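Local coordinates for protein SxtG (Microseira wollei, PDB 6U1R) that probably transfers an amidino group through a covalent amidino-cysteine intermediate, as an amidinotransferase of the saxitoxin biosynthetic pathway, at residues H306-V315 against F356-G364. Sequence-based numbering, arbitrary orientation.
Sequences HIPQNQLRLV and FESYYPFLG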
ATOM      1  N   HIS A 306      -3.115  37.168  16.375  1.00 19.57           N
ATOM      2  CA  HIS A 306      -1.734  36.763  16.598  1.00 20.90           C
ATOM      3  C   HIS A 306      -1.253  35.977  15.392  1.00 22.63           C
ATOM      4  O   HIS A 306      -1.889  34.989  15.012  1.00 21.27           O
ATOM      5  CB  HIS A 306      -1.602  35.907  17.861  1.00 21.90           C
ATOM      6  CG  HIS A 306      -0.248  35.286  18.027  1.00 23.52           C
ATOM      7  ND1 HIS A 306       0.899  36.033  18.195  1.00 22.50           N
ATOM      8  CD2 HIS A 306       0.145  33.987  18.026  1.00 24.24           C
ATOM      9  CE1 HIS A 306       1.936  35.221  18.317  1.00 25.37           C
ATOM     10  NE2 HIS A 306       1.508  33.974  18.207  1.00 23.50           N
ATOM     11  N   ILE A 307      -0.162  36.424  14.777  1.00 22.77           N
ATOM     12  CA  ILE A 307       0.499  35.732  13.678  1.00 25.66           C
ATOM     13  C   ILE A 307       1.820  35.184  14.217  1.00 27.56           C
ATOM     14  O   ILE A 307       2.700  35.968  14.600  1.00 27.39           O
ATOM     15  CB  ILE A 307       0.751  36.656  12.476  1.00 29.23           C
ATOM     16  CG1 ILE A 307      -0.533  37.380  12.053  1.00 29.86           C
ATOM     17  CG2 ILE A 307       1.322  35.838  11.310  1.00 31.71           C
ATOM     18  CD1 ILE A 307      -1.629  36.466  11.539  1.00 33.92           C
ATOM     19  N   PRO A 308       2.011  33.867  14.283  1.00 27.53           N
ATOM     20  CA  PRO A 308       3.316  33.352  14.702  1.00 31.07           C
ATOM     21  C   PRO A 308       4.375  33.767  13.690  1.00 35.86           C
ATOM     22  O   PRO A 308       4.104  33.878  12.496  1.00 36.19           O
ATOM     23  CB  PRO A 308       3.118  31.830  14.718  1.00 28.47           C
ATOM     24  CG  PRO A 308       1.616  31.619  14.666  1.00 27.81           C
ATOM     25  CD  PRO A 308       1.082  32.785  13.911  1.00 29.47           C
ATOM     26  N   GLN A 309       5.592  34.000  14.166  1.00 41.97           N
ATOM     27  CA  GLN A 309       6.681  34.350  13.264  1.00 44.56           C
ATOM     28  C   GLN A 309       7.838  33.367  13.397  1.00 40.26           C
ATOM     29  O   GLN A 309       8.146  32.898  14.498  1.00 41.79           O
ATOM     30  CB  GLN A 309       7.166  35.780  13.518  1.00 46.90           C
ATOM     31  CG  GLN A 309       7.943  36.376  12.340  1.00 55.55           C
ATOM     32  CD  GLN A 309       7.115  36.453  11.059  1.00 58.52           C
ATOM     33  OE1 GLN A 309       6.831  35.432  10.423  1.00 51.75           O
ATOM     34  NE2 GLN A 309       6.723  37.667  10.679  1.00 53.30           N
ATOM     35  N   ASN A 310       8.465  33.053  12.262  1.00 42.65           N
ATOM     36  CA  ASN A 310       9.680  32.253  12.236  1.00 42.91           C
ATOM     37  C   ASN A 310      10.488  32.633  11.000  1.00 46.23           C
ATOM     38  O   ASN A 310       9.975  33.251  10.061  1.00 45.89           O
ATOM     39  CB  ASN A 310       9.382  30.738  12.263  1.00 36.95           C
ATOM     40  CG  ASN A 310       8.609  30.251  11.035  1.00 39.95           C
ATOM     41  OD1 ASN A 310       9.107  30.298   9.911  1.00 39.52           O
ATOM     42  ND2 ASN A 310       7.405  29.736  11.260  1.00 38.43           N
ATOM     43  N   GLN A 311      11.767  32.251  11.009  1.00 44.77           N
ATOM     44  CA  GLN A 311      12.676  32.695   9.956  1.00 47.10           C
ATOM     45  C   GLN A 311      12.350  32.096   8.584  1.00 48.47           C
ATOM     46  O   GLN A 311      12.930  32.546   7.590  1.00 51.04           O
ATOM     47  CB  GLN A 311      14.132  32.391  10.364  1.00 44.37           C
ATOM     48  CG  GLN A 311      14.553  30.915  10.335  1.00 45.76           C
ATOM     49  CD  GLN A 311      15.681  30.589  11.324  1.00 41.44           C
ATOM     50  OE1 GLN A 311      15.454  30.457  12.533  1.00 39.04           O
ATOM     51  NE2 GLN A 311      16.896  30.441  10.806  1.00 38.53           N
ATOM     52  N   LEU A 312      11.431  31.124   8.489  1.00 46.64           N
ATOM     53  CA  LEU A 312      10.986  30.592   7.201  1.00 47.46           C
ATOM     54  C   LEU A 312       9.562  30.981   6.825  1.00 54.93           C
ATOM     55  O   LEU A 312       9.250  31.020   5.633  1.00 51.50           O
ATOM     56  CB  LEU A 312      11.051  29.059   7.179  1.00 44.89           C
ATOM     57  CG  LEU A 312      12.288  28.277   7.614  1.00 42.18           C
ATOM     58  CD1 LEU A 312      11.902  26.811   7.654  1.00 37.19           C
ATOM     59  CD2 LEU A 312      13.479  28.484   6.691  1.00 41.43           C
ATOM     60  N   ARG A 313       8.693  31.212   7.821  1.00 56.29           N
ATOM     61  CA  ARG A 313       7.268  31.549   7.703  1.00 54.76           C
ATOM     62  C   ARG A 313       6.452  30.696   6.737  1.00 57.41           C
ATOM     63  O   ARG A 313       6.159  31.125   5.617  1.00 61.96           O
ATOM     64  CB  ARG A 313       7.078  33.026   7.330  1.00 60.04           C
ATOM     65  CG  ARG A 313       7.765  33.570   6.055  1.00 59.39           C
ATOM     66  CD  ARG A 313       8.571  34.826   6.453  1.00 57.02           C
ATOM     67  NE  ARG A 313       8.712  35.929   5.491  1.00 71.46           N
ATOM     68  CZ  ARG A 313       7.761  36.465   4.720  1.00 77.91           C
ATOM     69  NH1 ARG A 313       6.513  35.998   4.666  1.00 66.08           N
ATOM     70  NH2 ARG A 313       8.086  37.494   3.946  1.00 73.44           N
ATOM     71  N   LEU A 314       6.060  29.498   7.180  1.00 54.79           N
ATOM     72  CA  LEU A 314       5.022  28.705   6.529  1.00 58.77           C
ATOM     73  C   LEU A 314       3.795  28.567   7.432  1.00 66.77           C
ATOM     74  O   LEU A 314       3.013  27.615   7.290  1.00 61.34           O
ATOM     75  CB  LEU A 314       5.553  27.322   6.136  1.00 58.25           C
ATOM     76  CG  LEU A 314       6.841  27.145   5.305  1.00 50.75           C
ATOM     77  CD1 LEU A 314       7.426  28.432   4.753  1.00 47.30           C
ATOM     78  CD2 LEU A 314       7.894  26.427   6.126  1.00 43.75           C
ATOM     79  N   VAL A 315       3.622  29.522   8.357  1.00 72.88           N
ATOM     80  CA  VAL A 315       2.573  29.513   9.374  1.00 63.15           C
ATOM     81  C   VAL A 315       1.228  29.883   8.763  1.00 51.52           C
ATOM     82  O   VAL A 315       1.142  30.690   7.834  1.00 64.21           O
ATOM     83  CB  VAL A 315       2.933  30.498  10.508  1.00 57.68           C
ATOM     84  CG1 VAL A 315       4.150  30.023  11.285  1.00 49.64           C
ATOM     85  CG2 VAL A 315       3.172  31.917   9.934  1.00 51.04           C
ATOM     86  N   PHE A 356       4.935  25.762  21.794  1.00 17.70           N
ATOM     87  CA  PHE A 356       5.091  24.849  20.667  1.00 15.15           C
ATOM     88  C   PHE A 356       5.187  25.557  19.318  1.00 16.95           C
ATOM     89  O   PHE A 356       5.175  24.887  18.282  1.00 17.36           O
ATOM     90  CB  PHE A 356       3.926  23.846  20.657  1.00 15.91           C
ATOM     91  CG  PHE A 356       4.295  22.473  20.116  1.00 15.24           C
ATOM     92  CD1 PHE A 356       5.302  21.729  20.704  1.00 16.81           C
ATOM     93  CD2 PHE A 356       3.625  21.924  19.033  1.00 14.55           C
ATOM     94  CE1 PHE A 356       5.633  20.461  20.232  1.00 15.60           C
ATOM     95  CE2 PHE A 356       3.946  20.660  18.554  1.00 15.31           C
ATOM     96  CZ  PHE A 356       4.967  19.931  19.159  1.00 15.45           C
ATOM     97  N   GLU A 357       5.298  26.896  19.298  1.00 16.60           N
ATOM     98  CA  GLU A 357       5.400  27.585  18.009  1.00 17.02           C
ATOM     99  C   GLU A 357       6.669  27.239  17.240  1.00 18.19           C
ATOM    100  O   GLU A 357       6.693  27.421  16.014  1.00 17.87           O
ATOM    101  CB  GLU A 357       5.335  29.101  18.171  1.00 17.93           C
ATOM    102  CG  GLU A 357       3.987  29.582  18.634  1.00 19.33           C
ATOM    103  CD  GLU A 357       3.770  31.053  18.369  1.00 22.20           C
ATOM    104  OE1 GLU A 357       4.761  31.833  18.386  1.00 22.86           O
ATOM    105  OE2 GLU A 357       2.599  31.421  18.132  1.00 20.58           O
ATOM    106  N   SER A 358       7.713  26.731  17.921  1.00 18.13           N
ATOM    107  CA  SER A 358       8.925  26.300  17.225  1.00 18.61           C
ATOM    108  C   SER A 358       8.689  25.078  16.362  1.00 19.00           C
ATOM    109  O   SER A 358       9.532  24.766  15.515  1.00 19.54           O
ATOM    110  CB  SER A 358      10.051  25.978  18.212  1.00 22.54           C
ATOM    111  OG  SER A 358      10.487  27.162  18.869  1.00 29.75           O
ATOM    112  N   TYR A 359       7.588  24.367  16.580  1.00 16.44           N
ATOM    113  CA  TYR A 359       7.226  23.236  15.743  1.00 16.39           C
ATOM    114  C   TYR A 359       6.541  23.662  14.454  1.00 16.49           C
ATOM    115  O   TYR A 359       6.590  22.923  13.467  1.00 15.59           O
ATOM    116  CB  TYR A 359       6.317  22.295  16.536  1.00 16.13           C
ATOM    117  CG  TYR A 359       6.511  20.823  16.220  1.00 15.16           C
ATOM    118  CD1 TYR A 359       7.510  20.081  16.851  1.00 13.76           C
ATOM    119  CD2 TYR A 359       5.668  20.160  15.329  1.00 15.94           C
ATOM    120  CE1 TYR A 359       7.688  18.728  16.586  1.00 15.82           C
ATOM    121  CE2 TYR A 359       5.843  18.804  15.055  1.00 14.97           C
ATOM    122  CZ  TYR A 359       6.851  18.098  15.678  1.00 15.78           C
ATOM    123  OH  TYR A 359       7.020  16.756  15.424  1.00 16.60           O
ATOM    124  N   TYR A 360       5.926  24.848  14.431  1.00 15.16           N
ATOM    125  CA  TYR A 360       5.123  25.244  13.277  1.00 16.98           C
ATOM    126  C   TYR A 360       5.890  25.234  11.954  1.00 16.54           C
ATOM    127  O   TYR A 360       5.271  24.913  10.924  1.00 15.92           O
ATOM    128  CB  TYR A 360       4.530  26.638  13.507  1.00 17.04           C
ATOM    129  CG  TYR A 360       3.502  26.768  14.623  1.00 15.61           C
ATOM    130  CD1 TYR A 360       3.058  25.674  15.357  1.00 15.23           C
ATOM    131  CD2 TYR A 360       2.973  28.010  14.930  1.00 17.26           C
ATOM    132  CE1 TYR A 360       2.121  25.830  16.371  1.00 15.95           C
ATOM    133  CE2 TYR A 360       2.046  28.171  15.925  1.00 15.02           C
ATOM    134  CZ  TYR A 360       1.618  27.081  16.639  1.00 15.51           C
ATOM    135  OH  TYR A 360       0.692  27.228  17.634  1.00 16.34           O
ATOM    136  N   PRO A 361       7.176  25.605  11.891  1.00 18.62           N
ATOM    137  CA  PRO A 361       7.881  25.558  10.592  1.00 20.26           C
ATOM    138  C   PRO A 361       8.013  24.153  10.045  1.00 18.64           C
ATOM    139  O   PRO A 361       8.314  23.990   8.853  1.00 18.90           O
ATOM    140  CB  PRO A 361       9.260  26.160  10.897  1.00 22.07           C
ATOM    141  CG  PRO A 361       9.162  26.794  12.228  1.00 22.18           C
ATOM    142  CD  PRO A 361       8.030  26.148  12.959  1.00 18.77           C
ATOM    143  N   PHE A 362       7.816  23.134  10.876  1.00 16.30           N
ATOM    144  CA  PHE A 362       7.790  21.748  10.427  1.00 16.33           C
ATOM    145  C   PHE A 362       6.394  21.306  10.011  1.00 16.62           C
ATOM    146  O   PHE A 362       6.168  20.109   9.810  1.00 15.77           O
ATOM    147  CB  PHE A 362       8.349  20.844  11.526  1.00 16.54           C
ATOM    148  CG  PHE A 362       9.756  21.190  11.900  1.00 15.29           C
ATOM    149  CD1 PHE A 362      10.000  22.188  12.834  1.00 15.73           C
ATOM    150  CD2 PHE A 362      10.835  20.557  11.285  1.00 15.57           C
ATOM    151  CE1 PHE A 362      11.304  22.548  13.170  1.00 17.41           C
ATOM    152  CE2 PHE A 362      12.142  20.904  11.615  1.00 15.58           C
ATOM    153  CZ  PHE A 362      12.382  21.904  12.543  1.00 15.34           C
ATOM    154  N   LEU A 363       5.462  22.262   9.899  1.00 16.38           N
ATOM    155  CA  LEU A 363       4.147  22.120   9.286  1.00 15.36           C
ATOM    156  C   LEU A 363       3.148  21.377  10.166  1.00 18.24           C
ATOM    157  O   LEU A 363       2.223  20.728   9.651  1.00 19.63           O
ATOM    158  CB  LEU A 363       4.260  21.420   7.928  1.00 16.21           C
ATOM    159  CG  LEU A 363       5.245  22.076   6.944  1.00 17.42           C
ATOM    160  CD1 LEU A 363       5.100  21.473   5.551  1.00 17.97           C
ATOM    161  CD2 LEU A 363       5.068  23.583   6.903  1.00 21.43           C
ATOM    162  N   GLY A 364       3.311  21.469  11.479  1.00 17.68           N
ATOM    163  CA  GLY A 364       2.323  20.898  12.379  1.00 17.26           C
ATOM    164  C   GLY A 364       2.327  21.530  13.756  1.00 16.29           C
ATOM    165  O   GLY A 364       3.252  22.246  14.145  1.00 14.42           O
TER
HETATM  166  O   HOH W   1       6.576  29.605  14.321  1.00 25.72           O
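Loop packs against loop here, pinned by a hydrogen bond from His306 to Glu357 at one end and by Leu314 on Leu363 at the other, with prolines, an amide and a water between. The loop of 306-315 follows strand 297-300 and that of 356-364, with a short 3-10 turn, follows strand 350-354, in what is probably the five-bladed alpha/beta propeller of the amidinotransferase family. The His306 ring and the Glu357 carboxylate approach from opposite directions with planes 11° apart. NE2 of His306 donates to the syn lone pair of Glu357 OE2 over 2.8 Å, at an N-H...O angle of 161°. The imidazole reaches the carboxylate with CG anti to the backbone N (chi1 171°). Pro308 crosses here at about a right angle: its CB lies 3.5 Å from Glu357 OE2, while its CG meets the edge of the Tyr360 ring, 3.7 Å from CE2. Val315 CG1 packs on Tyr360 CB. Further along, the Asn310 amide slides past Pro361, with ND2 3.6 Å from the proline CG. The same ND2 donates to a water that in turn donates to Glu357 O, bridging the loops, while OD1 of Asn310 accepts from Leu312 N in an Asx turn (2.8 Å). At the far end Leu314 CB touches Leu363 CD2 at 3.8 Å, and Leu312 CD1 reaches Pro361 CB. Met85 of helix 83-102 packs against both Leu312 and Pro361. Leu363 lies about 6 Å, side chain to side chain, from the predicted active-site residue His264, so the leucine end borders the probable catalytic site. At the other end the in-plane syn bond should limit rotation of both flat groups, and the carboxylate would probably favour a protonated imidazole.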